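Local coordinates for YesW protein (Bacillus subtilis, PDB 2ZUX), which cleaves the rhamnogalacturonan backbone of plant cell-wall pectin by endo-acting, calcium- or manganese-dependent elimination, at residues Leu12-Val15 against Gly20-Val23; Val15-Gly20 against Thr529-Thr534; Ala273-Gln278 against Lys306-Asp311; Thr292-Tyr297 against Met346-Asp351. One frame throughout, in Å; residues are numbered along the deposited sequence.

Contact 1 (Leu12-Val15 against Gly20-Val23)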
loop_
_atom_site.group_PDB
_atom_site.type_symbol
_atom_site.label_atom_id
_atom_site.label_comp_id
_atom_site.label_asym_id
_atom_site.label_seq_id
_atom_site.Cartn_x
_atom_site.Cartn_y
_atom_site.Cartn_z
ATOM N N LEU A 12 -4.187 20.116 -4.951
ATOM C CA LEU A 12 -3.955 21.318 -4.162
ATOM C C LEU A 12 -4.563 21.191 -2.765
ATOM O O LEU A 12 -5.714 20.776 -2.624
ATOM C CB LEU A 12 -4.506 22.554 -4.894
ATOM C CG LEU A 12 -4.245 23.916 -4.256
ATOM C CD1 LEU A 12 -2.759 24.217 -4.210
ATOM C CD2 LEU A 12 -4.978 24.990 -5.046
ATOM N N VAL A 13 -3.774 21.531 -1.751
ATOM C CA VAL A 13 -4.221 21.516 -0.361
ATOM C C VAL A 13 -3.714 22.779 0.340
ATOM O O VAL A 13 -2.626 23.272 0.029
ATOM C CB VAL A 13 -3.759 20.210 0.374
ATOM C CG1 VAL A 13 -2.264 20.216 0.659
ATOM C CG2 VAL A 13 -4.541 19.998 1.660
ATOM N N ALA A 14 -4.523 23.314 1.253
ATOM C CA ALA A 14 -4.178 24.504 2.017
ATOM C C ALA A 14 -4.528 24.253 3.469
ATOM O O ALA A 14 -5.640 23.814 3.779
ATOM C CB ALA A 14 -4.923 25.726 1.490
ATOM N N VAL A 15 -3.567 24.500 4.350
ATOM C CA VAL A 15 -3.703 24.137 5.753
ATOM C C VAL A 15 -3.303 25.317 6.621
ATOM O O VAL A 15 -2.231 25.899 6.440
ATOM C CB VAL A 15 -2.825 22.906 6.116
ATOM C CG1 VAL A 15 -3.040 22.489 7.573
ATOM C CG2 VAL A 15 -3.098 21.724 5.181
ATOM N N GLY A 20 0.880 31.187 9.040
ATOM C CA GLY A 20 0.146 31.459 7.811
ATOM C C GLY A 20 -0.433 30.194 7.207
ATOM O O GLY A 20 -0.478 29.144 7.855
ATOM N N ILE A 21 -0.888 30.295 5.965
ATOM C CA ILE A 21 -1.512 29.166 5.290
ATOM C C ILE A 21 -0.464 28.385 4.503
ATOM O O ILE A 21 0.170 28.923 3.595
ATOM C CB ILE A 21 -2.662 29.622 4.360
ATOM C CG1 ILE A 21 -3.645 30.540 5.110
ATOM C CG2 ILE A 21 -3.365 28.421 3.721
ATOM C CD1 ILE A 21 -4.261 29.941 6.376
ATOM N N PHE A 22 -0.259 27.127 4.884
ATOM C CA PHE A 22 0.630 26.244 4.139
ATOM C C PHE A 22 -0.116 25.643 2.959
ATOM O O PHE A 22 -1.159 25.022 3.128
ATOM C CB PHE A 22 1.188 25.142 5.040
ATOM C CG PHE A 22 2.097 24.191 4.324
ATOM C CD1 PHE A 22 3.461 24.437 4.246
ATOM C CD2 PHE A 22 1.584 23.054 3.709
ATOM C CE1 PHE A 22 4.301 23.550 3.571
ATOM C CE2 PHE A 22 2.420 22.177 3.036
ATOM C CZ PHE A 22 3.774 22.428 2.969
ATOM N N VAL A 23 0.441 25.831 1.765
ATOM C CA VAL A 23 -0.167 25.353 0.527
ATOM C C VAL A 23 0.803 24.384 -0.151
ATOM O O VAL A 23 1.987 24.678 -0.270
ATOM C CB VAL A 23 -0.490 26.540 -0.438
ATOM C CG1 VAL A 23 -1.192 26.067 -1.689
ATOM C CG2 VAL A 23 -1.339 27.611 0.266
#
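Val15 and Phe22 form the hydrogen-bonded pair that joins 12-15 to 20-23 as an antiparallel hairpin. Two backbone bonds define it: Val15 N gives to Phe22 O over 2.8 Å, and Phe22 N returns to Val15 O over 2.8 Å. One step on, Ala14 and Val23 make a non-hydrogen-bonded pair, where the CA hydrogen of Ala14 points to Phe22 O at a CA-to-O distance of 3.3 Å.

The tight part is the face bearing Leu12, Ala14, Ile21 and Val23. CG1 of Val23 lies anti to its backbone N (chi1 -177°), which turns this methyl away from the hairpin turn, toward Leu12; there it presses on Leu12 CD1 at 3.5 Å, closer than usual for two carbons, and the two side chains cross obliquely. Ala14 CB touches Ile21 CG2 at 3.8 Å, a more relaxed fit. On the other face the packing between the strands is looser: Val15 and Phe22 do not meet through their side chains, and CB of Phe22 comes no nearer than 3.8 Å to the carbonyl oxygen of Val15. Beyond them Gly20, partly exposed, begins the solvent side at the hairpin turn.

Strands 76-87 and 55-58 flank the hairpin in the sheet, while Tyr67 of strand 66-73 covers Ala14, Ile21 and Val23.

Contact 2 (Val15-Gly20 against Thr529-Thr534)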
loop_
_atom_site.group_PDB
_atom_site.type_symbol
_atom_site.label_atom_id
_atom_site.label_comp_id
_atom_site.label_asym_id
_atom_site.label_seq_id
_atom_site.Cartn_x
_atom_site.Cartn_y
_atom_site.Cartn_z
ATOM N N VAL A 15 -3.567 24.500 4.350
ATOM C CA VAL A 15 -3.703 24.137 5.753
ATOM C C VAL A 15 -3.303 25.317 6.621
ATOM O O VAL A 15 -2.231 25.899 6.440
ATOM C CB VAL A 15 -2.825 22.906 6.116
ATOM C CG1 VAL A 15 -3.040 22.489 7.573
ATOM C CG2 VAL A 15 -3.098 21.724 5.181
ATOM N N LYS A 16 -4.176 25.668 7.559
ATOM C CA LYS A 16 -3.903 26.742 8.499
ATOM C C LYS A 16 -2.795 26.339 9.471
ATOM O O LYS A 16 -2.818 25.240 10.036
ATOM C CB LYS A 16 -5.184 27.097 9.259
ATOM C CG LYS A 16 -5.123 28.369 10.088
ATOM C CD LYS A 16 -6.412 28.532 10.898
ATOM C CE LYS A 16 -6.413 27.645 12.144
ATOM N NZ LYS A 16 -7.775 27.209 12.577
ATOM N N THR A 17 -1.820 27.231 9.637
ATOM C CA THR A 17 -0.761 27.082 10.635
ATOM C C THR A 17 -0.591 28.426 11.335
ATOM O O THR A 17 -1.114 29.440 10.869
ATOM C CB THR A 17 0.599 26.686 10.004
ATOM O OG1 THR A 17 1.159 27.817 9.323
ATOM C CG2 THR A 17 0.449 25.517 9.023
ATOM N N ASP A 18 0.155 28.434 12.436
ATOM C CA ASP A 18 0.468 29.669 13.160
ATOM C C ASP A 18 1.224 30.695 12.311
ATOM O O ASP A 18 1.108 31.902 12.540
ATOM C CB ASP A 18 1.268 29.355 14.428
ATOM C CG ASP A 18 0.431 28.674 15.495
ATOM O OD1 ASP A 18 -0.812 28.809 15.471
ATOM O OD2 ASP A 18 1.022 28.011 16.371
ATOM N N GLY A 19 1.995 30.213 11.337
ATOM C CA GLY A 19 2.815 31.085 10.492
ATOM C C GLY A 19 2.170 31.475 9.174
ATOM O O GLY A 19 2.828 32.041 8.295
ATOM N N GLY A 20 0.880 31.187 9.040
ATOM C CA GLY A 20 0.146 31.459 7.811
ATOM C C GLY A 20 -0.433 30.194 7.207
ATOM O O GLY A 20 -0.478 29.144 7.855
ATOM N N THR A 529 -1.614 15.821 6.508
ATOM C CA THR A 529 -0.668 16.221 5.474
ATOM C C THR A 529 0.365 17.123 6.127
ATOM O O THR A 529 0.036 17.905 7.018
ATOM C CB THR A 529 -1.366 16.910 4.268
ATOM O OG1 THR A 529 -0.466 16.969 3.153
ATOM C CG2 THR A 529 -1.849 18.327 4.604
ATOM N N THR A 530 1.618 17.010 5.714
ATOM C CA THR A 530 2.664 17.801 6.337
ATOM C C THR A 530 2.537 19.296 6.023
ATOM O O THR A 530 2.101 19.683 4.934
ATOM C CB THR A 530 4.071 17.284 5.971
ATOM O OG1 THR A 530 5.020 17.868 6.867
ATOM C CG2 THR A 530 4.452 17.626 4.533
ATOM N N THR A 531 2.916 20.115 7.001
ATOM C CA THR A 531 3.060 21.558 6.778
ATOM C C THR A 531 4.496 22.015 7.007
ATOM O O THR A 531 4.762 23.214 7.173
ATOM C CB THR A 531 2.091 22.395 7.644
ATOM O OG1 THR A 531 2.328 22.121 9.027
ATOM C CG2 THR A 531 0.650 22.064 7.295
ATOM N N ILE A 532 5.428 21.065 6.996
ATOM C CA ILE A 532 6.850 21.390 7.081
ATOM C C ILE A 532 7.328 21.780 5.682
ATOM O O ILE A 532 7.223 20.981 4.745
ATOM C CB ILE A 532 7.668 20.205 7.625
ATOM C CG1 ILE A 532 7.210 19.852 9.042
ATOM C CG2 ILE A 532 9.165 20.540 7.620
ATOM C CD1 ILE A 532 7.621 18.460 9.519
ATOM N N PRO A 533 7.835 23.017 5.517
ATOM C CA PRO A 533 8.306 23.430 4.196
ATOM C C PRO A 533 9.466 22.590 3.677
ATOM O O PRO A 533 10.280 22.089 4.453
ATOM C CB PRO A 533 8.752 24.882 4.414
ATOM C CG PRO A 533 8.027 25.324 5.648
ATOM C CD PRO A 533 7.953 24.106 6.506
ATOM N N THR A 534 9.521 22.446 2.361
ATOM C CA THR A 534 10.625 21.757 1.705
ATOM C C THR A 534 11.192 22.595 0.565
ATOM O O THR A 534 10.466 23.350 -0.083
ATOM C CB THR A 534 10.216 20.351 1.192
ATOM O OG1 THR A 534 11.374 19.684 0.667
ATOM C CG2 THR A 534 9.143 20.421 0.112
#
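Thr17, whose methyl meets Thr531, also holds the flat carbonyl group of Gly20 from both sides. Its backbone N and its OG1 reach Gly20 O from opposite faces of the carbonyl plane, Thr17 OG1 giving a 2.6 Å bond to Gly20 O from 31° off that plane. No ring or other flat side chain enters the contact; methyl groups carry it. With OG1 placed between backbone N and carbonyl carbon (chi1 73°), Thr17 commits its hydroxyl to the turn and leaves CG2 to reach, tip to tip, toward Thr531 CB at 3.8 Å. Val15 CG1 packs on Thr531 CG2 at 3.7 Å, the side chains crossing at about a right angle, whereas Val15 CG2 meets Thr529 CG2, also at 3.7 Å, the side chains sliding past each other. Replacing Thr17 by an alanine would probably leave Gly20 O with one grip fewer and open a gap beside Thr531. The Thr529 hydroxyl bonds Glu514, a calcium ligand; a calcium ion, probably the same one, lies about 5 Å from the Thr529 side chain. Thr17 to Gly20 form a type I turn, a two-residue beta-hairpin end of the N-terminal beta-sheet domain resting on a loop after a propeller strand.

Contact 3 (Ala273-Gln278 against Lys306-Asp311)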
loop_
_atom_site.group_PDB
_atom_site.type_symbol
_atom_site.label_atom_id
_atom_site.label_comp_id
_atom_site.label_asym_id
_atom_site.label_seq_id
_atom_site.Cartn_x
_atom_site.Cartn_y
_atom_site.Cartn_z
ATOM N N ALA A 273 0.163 -5.758 -11.019
ATOM C CA ALA A 273 1.458 -5.863 -11.696
ATOM C C ALA A 273 1.288 -5.589 -13.186
ATOM O O ALA A 273 0.357 -6.102 -13.799
ATOM C CB ALA A 273 2.034 -7.248 -11.504
ATOM N N TYR A 274 2.197 -4.806 -13.762
ATOM C CA TYR A 274 2.168 -4.532 -15.203
ATOM C C TYR A 274 2.965 -5.620 -15.921
ATOM O O TYR A 274 4.103 -5.401 -16.360
ATOM C CB TYR A 274 2.719 -3.135 -15.506
ATOM C CG TYR A 274 1.781 -2.003 -15.139
ATOM C CD1 TYR A 274 1.416 -1.046 -16.091
ATOM C CD2 TYR A 274 1.237 -1.891 -13.854
ATOM C CE1 TYR A 274 0.549 -0.003 -15.767
ATOM C CE2 TYR A 274 0.368 -0.853 -13.523
ATOM C CZ TYR A 274 0.028 0.084 -14.483
ATOM O OH TYR A 274 -0.823 1.107 -14.160
ATOM N N LEU A 275 2.350 -6.795 -16.030
ATOM C CA LEU A 275 3.004 -7.973 -16.607
ATOM C C LEU A 275 3.355 -7.807 -18.079
ATOM O O LEU A 275 4.335 -8.395 -18.554
ATOM C CB LEU A 275 2.129 -9.211 -16.407
ATOM C CG LEU A 275 1.720 -9.514 -14.960
ATOM C CD1 LEU A 275 0.687 -10.614 -14.935
ATOM C CD2 LEU A 275 2.928 -9.869 -14.107
ATOM N N ASP A 276 2.570 -6.995 -18.780
ATOM C CA ASP A 276 2.832 -6.724 -20.196
ATOM C C ASP A 276 3.642 -5.442 -20.421
ATOM O O ASP A 276 3.929 -5.078 -21.561
ATOM C CB ASP A 276 1.536 -6.760 -21.037
ATOM C CG ASP A 276 0.591 -5.605 -20.751
ATOM O OD1 ASP A 276 1.015 -4.602 -20.156
ATOM O OD2 ASP A 276 -0.592 -5.706 -21.152
ATOM N N GLY A 277 4.019 -4.768 -19.333
ATOM C CA GLY A 277 4.854 -3.571 -19.396
ATOM C C GLY A 277 4.123 -2.283 -19.724
ATOM O O GLY A 277 4.741 -1.219 -19.783
ATOM N N GLN A 278 2.813 -2.366 -19.936
ATOM C CA GLN A 278 2.050 -1.185 -20.336
ATOM C C GLN A 278 0.792 -0.981 -19.496
ATOM O O GLN A 278 0.455 0.144 -19.125
ATOM C CB GLN A 278 1.684 -1.265 -21.827
ATOM C CG GLN A 278 1.007 -0.009 -22.366
ATOM C CD GLN A 278 0.428 -0.174 -23.761
ATOM O OE1 GLN A 278 1.090 -0.675 -24.674
ATOM N NE2 GLN A 278 -0.811 0.275 -23.937
ATOM N N LYS A 306 -7.842 -15.237 -17.385
ATOM C CA LYS A 306 -6.690 -15.785 -16.675
ATOM C C LYS A 306 -5.475 -15.825 -17.601
ATOM O O LYS A 306 -5.578 -16.275 -18.747
ATOM C CB LYS A 306 -7.010 -17.175 -16.133
ATOM C CG LYS A 306 -5.871 -17.802 -15.349
ATOM C CD LYS A 306 -6.286 -19.100 -14.684
ATOM C CE LYS A 306 -6.393 -20.241 -15.687
ATOM N NZ LYS A 306 -6.503 -21.552 -15.000
ATOM N N LEU A 307 -4.329 -15.361 -17.109
ATOM C CA LEU A 307 -3.121 -15.231 -17.922
ATOM C C LEU A 307 -2.128 -16.361 -17.698
ATOM O O LEU A 307 -1.555 -16.891 -18.653
ATOM C CB LEU A 307 -2.425 -13.901 -17.636
ATOM C CG LEU A 307 -3.256 -12.625 -17.782
ATOM C CD1 LEU A 307 -2.402 -11.440 -17.393
ATOM C CD2 LEU A 307 -3.816 -12.457 -19.200
ATOM N N TRP A 308 -1.900 -16.711 -16.434
ATOM C CA TRP A 308 -0.980 -17.787 -16.081
ATOM C C TRP A 308 -1.170 -18.240 -14.653
ATOM O O TRP A 308 -1.836 -17.563 -13.867
ATOM C CB TRP A 308 0.486 -17.396 -16.335
ATOM C CG TRP A 308 1.020 -16.093 -15.755
ATOM C CD1 TRP A 308 1.395 -14.994 -16.469
ATOM C CD2 TRP A 308 1.336 -15.791 -14.373
ATOM N NE1 TRP A 308 1.902 -14.028 -15.640
ATOM C CE2 TRP A 308 1.876 -14.485 -14.350
ATOM C CE3 TRP A 308 1.214 -16.492 -13.162
ATOM C CZ2 TRP A 308 2.282 -13.856 -13.166
ATOM C CZ3 TRP A 308 1.620 -15.857 -11.978
ATOM C CH2 TRP A 308 2.146 -14.557 -11.995
ATOM N N THR A 309 -0.574 -19.388 -14.344
ATOM C CA THR A 309 -0.551 -19.977 -13.015
ATOM C C THR A 309 0.870 -20.437 -12.704
ATOM O O THR A 309 1.522 -21.039 -13.556
ATOM C CB THR A 309 -1.478 -21.210 -12.960
ATOM O OG1 THR A 309 -2.818 -20.812 -13.252
ATOM C CG2 THR A 309 -1.458 -21.874 -11.582
ATOM N N LEU A 310 1.360 -20.129 -11.504
ATOM C CA LEU A 310 2.542 -20.789 -10.953
ATOM C C LEU A 310 2.072 -21.654 -9.793
ATOM O O LEU A 310 1.394 -21.168 -8.888
ATOM C CB LEU A 310 3.590 -19.785 -10.475
ATOM C CG LEU A 310 4.859 -20.439 -9.907
ATOM C CD1 LEU A 310 5.562 -21.324 -10.936
ATOM C CD2 LEU A 310 5.812 -19.389 -9.406
ATOM N N ASP A 311 2.427 -22.933 -9.826
ATOM C CA ASP A 311 1.982 -23.890 -8.830
ATOM C C ASP A 311 3.195 -24.679 -8.348
ATOM O O ASP A 311 3.788 -25.434 -9.122
ATOM C CB ASP A 311 0.927 -24.806 -9.467
ATOM C CG ASP A 311 0.350 -25.834 -8.504
ATOM O OD1 ASP A 311 0.882 -26.043 -7.394
ATOM O OD2 ASP A 311 -0.664 -26.455 -8.886
#
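Leu275 and Leu307 both set CG anti to their carbonyl carbon (chi1 near -55° in both), whereas Trp308 has CG between backbone N and carbonyl carbon (chi1 52°). These settings bring two leucine methyls and the pyrrole side of the indole to one place. CD1 of Leu275 does most of the touching: it stands 3.7 Å from Trp308 NE1, oblique to the ring, and the two side chains run slantwise to one another. Leu275 CD2 comes within 4.1 Å of Trp308 CZ2, so both methyls of Leu275 lie along the NE1-CE2-CZ2 border of the indole, on one side of its plane. Leu307 adds a looser touch, its CD1 lying 4.0 Å from Leu275 CD1 on the more exposed side.

Leu307 and Trp308, neighbours in the strand, both reach Leu275. Both also bond to the backbone of Ala296, and Leu307 has a psi of -45°, features that fit a classic beta bulge and explain why their side chains share a side. The indole N-H is given to His350 O, in the loop after strand 346-348; the His350 side chain binds calcium. A leucine in place of Trp308 would remove that donor and is likely to leave His350 O without it and a gap beside Leu275.

Leu275 is held in a type I turn, closed by Gly277 N bonding Tyr274 O at 3.0 Å and overlapped by an Asx turn in which Asp276 OD1 accepts from Gln278 N. The turn links strands 268-273 and 281-286, so the contact ties an inter-strand loop to the outermost strand 303-311 of one four-stranded propeller blade.

Contact 4 (Thr292-Tyr297 against Met346-Asp351). With CA (calcium ion), chain K.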
loop_
_atom_site.group_PDB
_atom_site.type_symbol
_atom_site.label_atom_id
_atom_site.label_comp_id
_atom_site.label_asym_id
_atom_site.label_seq_id
_atom_site.Cartn_x
_atom_site.Cartn_y
_atom_site.Cartn_z
ATOM N N THR A 292 2.390 -23.353 -2.680
ATOM C CA THR A 292 2.244 -21.953 -3.032
ATOM C C THR A 292 1.754 -21.851 -4.464
ATOM O O THR A 292 2.283 -22.518 -5.359
ATOM C CB THR A 292 3.608 -21.243 -2.909
ATOM O OG1 THR A 292 4.060 -21.312 -1.556
ATOM C CG2 THR A 292 3.517 -19.789 -3.325
ATOM N N MET A 293 0.729 -21.027 -4.682
ATOM C CA MET A 293 0.226 -20.779 -6.031
ATOM C C MET A 293 0.021 -19.294 -6.262
ATOM O O MET A 293 -0.353 -18.557 -5.346
ATOM C CB MET A 293 -1.085 -21.522 -6.286
ATOM C CG MET A 293 -0.982 -23.037 -6.213
ATOM S SD MET A 293 -2.537 -23.862 -6.589
ATOM C CE MET A 293 -2.712 -23.498 -8.334
ATOM N N LEU A 294 0.277 -18.862 -7.493
ATOM C CA LEU A 294 0.012 -17.493 -7.932
ATOM C C LEU A 294 -0.712 -17.553 -9.257
ATOM O O LEU A 294 -0.326 -18.326 -10.131
ATOM C CB LEU A 294 1.303 -16.685 -8.106
ATOM C CG LEU A 294 2.176 -16.415 -6.875
ATOM C CD1 LEU A 294 3.144 -17.566 -6.613
ATOM C CD2 LEU A 294 2.960 -15.131 -7.067
ATOM N N VAL A 295 -1.763 -16.755 -9.402
ATOM C CA VAL A 295 -2.499 -16.672 -10.661
ATOM C C VAL A 295 -2.625 -15.213 -11.063
ATOM O O VAL A 295 -2.864 -14.347 -10.216
ATOM C CB VAL A 295 -3.900 -17.320 -10.547
ATOM C CG1 VAL A 295 -4.666 -17.202 -11.854
ATOM C CG2 VAL A 295 -3.790 -18.798 -10.162
ATOM N N ALA A 296 -2.442 -14.952 -12.355
ATOM C CA ALA A 296 -2.567 -13.626 -12.932
ATOM C C ALA A 296 -3.811 -13.530 -13.801
ATOM O O ALA A 296 -4.159 -14.483 -14.515
ATOM C CB ALA A 296 -1.342 -13.289 -13.740
ATOM N N TYR A 297 -4.469 -12.378 -13.723
ATOM C CA TYR A 297 -5.674 -12.085 -14.490
ATOM C C TYR A 297 -5.590 -10.713 -15.137
ATOM O O TYR A 297 -4.920 -9.816 -14.624
ATOM C CB TYR A 297 -6.902 -12.048 -13.578
ATOM C CG TYR A 297 -7.179 -13.280 -12.754
ATOM C CD1 TYR A 297 -8.111 -14.217 -13.179
ATOM C CD2 TYR A 297 -6.542 -13.488 -11.527
ATOM C CE1 TYR A 297 -8.394 -15.340 -12.415
ATOM C CE2 TYR A 297 -6.823 -14.607 -10.756
ATOM C CZ TYR A 297 -7.751 -15.529 -11.211
ATOM O OH TYR A 297 -8.035 -16.634 -10.444
ATOM N N MET A 346 11.378 -15.741 -2.691
ATOM C CA MET A 346 11.408 -16.133 -4.099
ATOM C C MET A 346 10.910 -15.001 -4.994
ATOM O O MET A 346 10.384 -13.991 -4.508
ATOM C CB MET A 346 10.598 -17.415 -4.316
ATOM C CG MET A 346 9.108 -17.197 -4.274
ATOM S SD MET A 346 8.216 -18.746 -4.218
ATOM C CE MET A 346 6.785 -18.381 -5.243
ATOM N N ALA A 347 11.088 -15.166 -6.298
ATOM C CA ALA A 347 10.603 -14.182 -7.253
ATOM C C ALA A 347 9.992 -14.905 -8.429
ATOM O O ALA A 347 10.440 -16.008 -8.796
ATOM C CB ALA A 347 11.712 -13.268 -7.709
ATOM N N VAL A 348 8.966 -14.282 -9.007
ATOM C CA VAL A 348 8.209 -14.834 -10.120
ATOM C C VAL A 348 8.262 -13.829 -11.258
ATOM O O VAL A 348 8.050 -12.634 -11.050
ATOM C CB VAL A 348 6.746 -15.111 -9.703
ATOM C CG1 VAL A 348 5.925 -15.687 -10.866
ATOM C CG2 VAL A 348 6.710 -16.049 -8.505
ATOM N N ASP A 349 8.544 -14.330 -12.461
ATOM C CA ASP A 349 8.679 -13.492 -13.649
ATOM C C ASP A 349 7.323 -13.017 -14.155
ATOM O O ASP A 349 6.276 -13.516 -13.729
ATOM C CB ASP A 349 9.426 -14.282 -14.730
ATOM C CG ASP A 349 10.243 -13.407 -15.655
ATOM O OD1 ASP A 349 10.201 -12.161 -15.567
ATOM O OD2 ASP A 349 10.960 -14.002 -16.490
ATOM N N HIS A 350 7.355 -12.068 -15.091
ATOM C CA HIS A 350 6.142 -11.449 -15.612
ATOM C C HIS A 350 5.228 -12.442 -16.336
ATOM O O HIS A 350 4.047 -12.169 -16.530
ATOM C CB HIS A 350 6.517 -10.305 -16.557
ATOM C CG HIS A 350 7.140 -10.765 -17.836
ATOM N ND1 HIS A 350 8.504 -10.846 -18.021
ATOM C CD2 HIS A 350 6.576 -11.189 -18.991
ATOM C CE1 HIS A 350 8.752 -11.291 -19.241
ATOM N NE2 HIS A 350 7.600 -11.514 -19.847
ATOM N N ASP A 351 5.791 -13.581 -16.742
ATOM C CA ASP A 351 5.052 -14.631 -17.435
ATOM C C ASP A 351 4.674 -15.802 -16.521
ATOM O O ASP A 351 4.214 -16.845 -16.993
ATOM C CB ASP A 351 5.868 -15.149 -18.623
ATOM C CG ASP A 351 7.182 -15.775 -18.205
ATOM O OD1 ASP A 351 7.538 -15.737 -17.004
ATOM O OD2 ASP A 351 7.883 -16.309 -19.090
HETATM CA CA CA K . 10.757 -10.288 -16.882
#
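Leu294 and Val348, whose CA atoms stand 8.9 Å apart, are the close point of two strands that belong to different sheets and meet by side chains alone, the spacing widening to 10.9 Å between the CA atoms of Thr292 and Met346. Both strands are third in their four-stranded antiparallel sheets, and the sheets follow one another in the chain, which makes this packing between consecutive blades of the beta-propeller.

Leu294 uses its two branches on two partners. Leu294 CD1 meets Met346 CE at 4.0 Å and Leu294 CD2 meets Val348 CG2 at 4.1 Å, each pair of side chains sliding past in opposite directions. Met346 carries its methyl across because the chain bends at its end (chi3 -143°), an unusual setting that leaves CE beside both Leu294 and Thr292. Thr292 in turn has CG2 anti to its backbone N, and this methyl points end-on to Met346 CE at 4.0 Å; its hydroxyl is spent on Ala290 O. All four residues are buried, and Phe343 of strand 340-343 touches Thr292 and Leu294 as well, completing an apolar seam.

Just past Val348 the chain changes character. Asp349 and His350 bind a calcium ion that Asp334, Asp336 and Glu340 also hold, so the strand end is moored to the metal loop of its own blade. Asp349 OD1 is also approached by His350 N in a weak bond, which would steady the carboxylate. Asp349 binds through one oxygen, OD1 at 2.4 Å from the calcium with OD2 at 3.7 Å, while His350 ND1 meets the same ion at 2.6 Å, in the plane of its ring.

In the fold
Contacts 1 and 2 share Val15, Gly20 and strand 13-17. Contact 1 is buried and is the only one of the four with hydrogen bonds between its segments, whereas contact 2, partly buried, carries one side of that hairpin onto the propeller through methyl groups. Contacts 3 and 4, whose centres lie about 42 and 43 Å from that of contact 1, occupy the opposite side of the chain's centre. They are tied by neighbouring strands 293-300 and 303-311: contact 3 works within one blade and is partly open to solvent, contact 4 is a fully buried apolar seam between blades that leads on to a metal site. His350 links them.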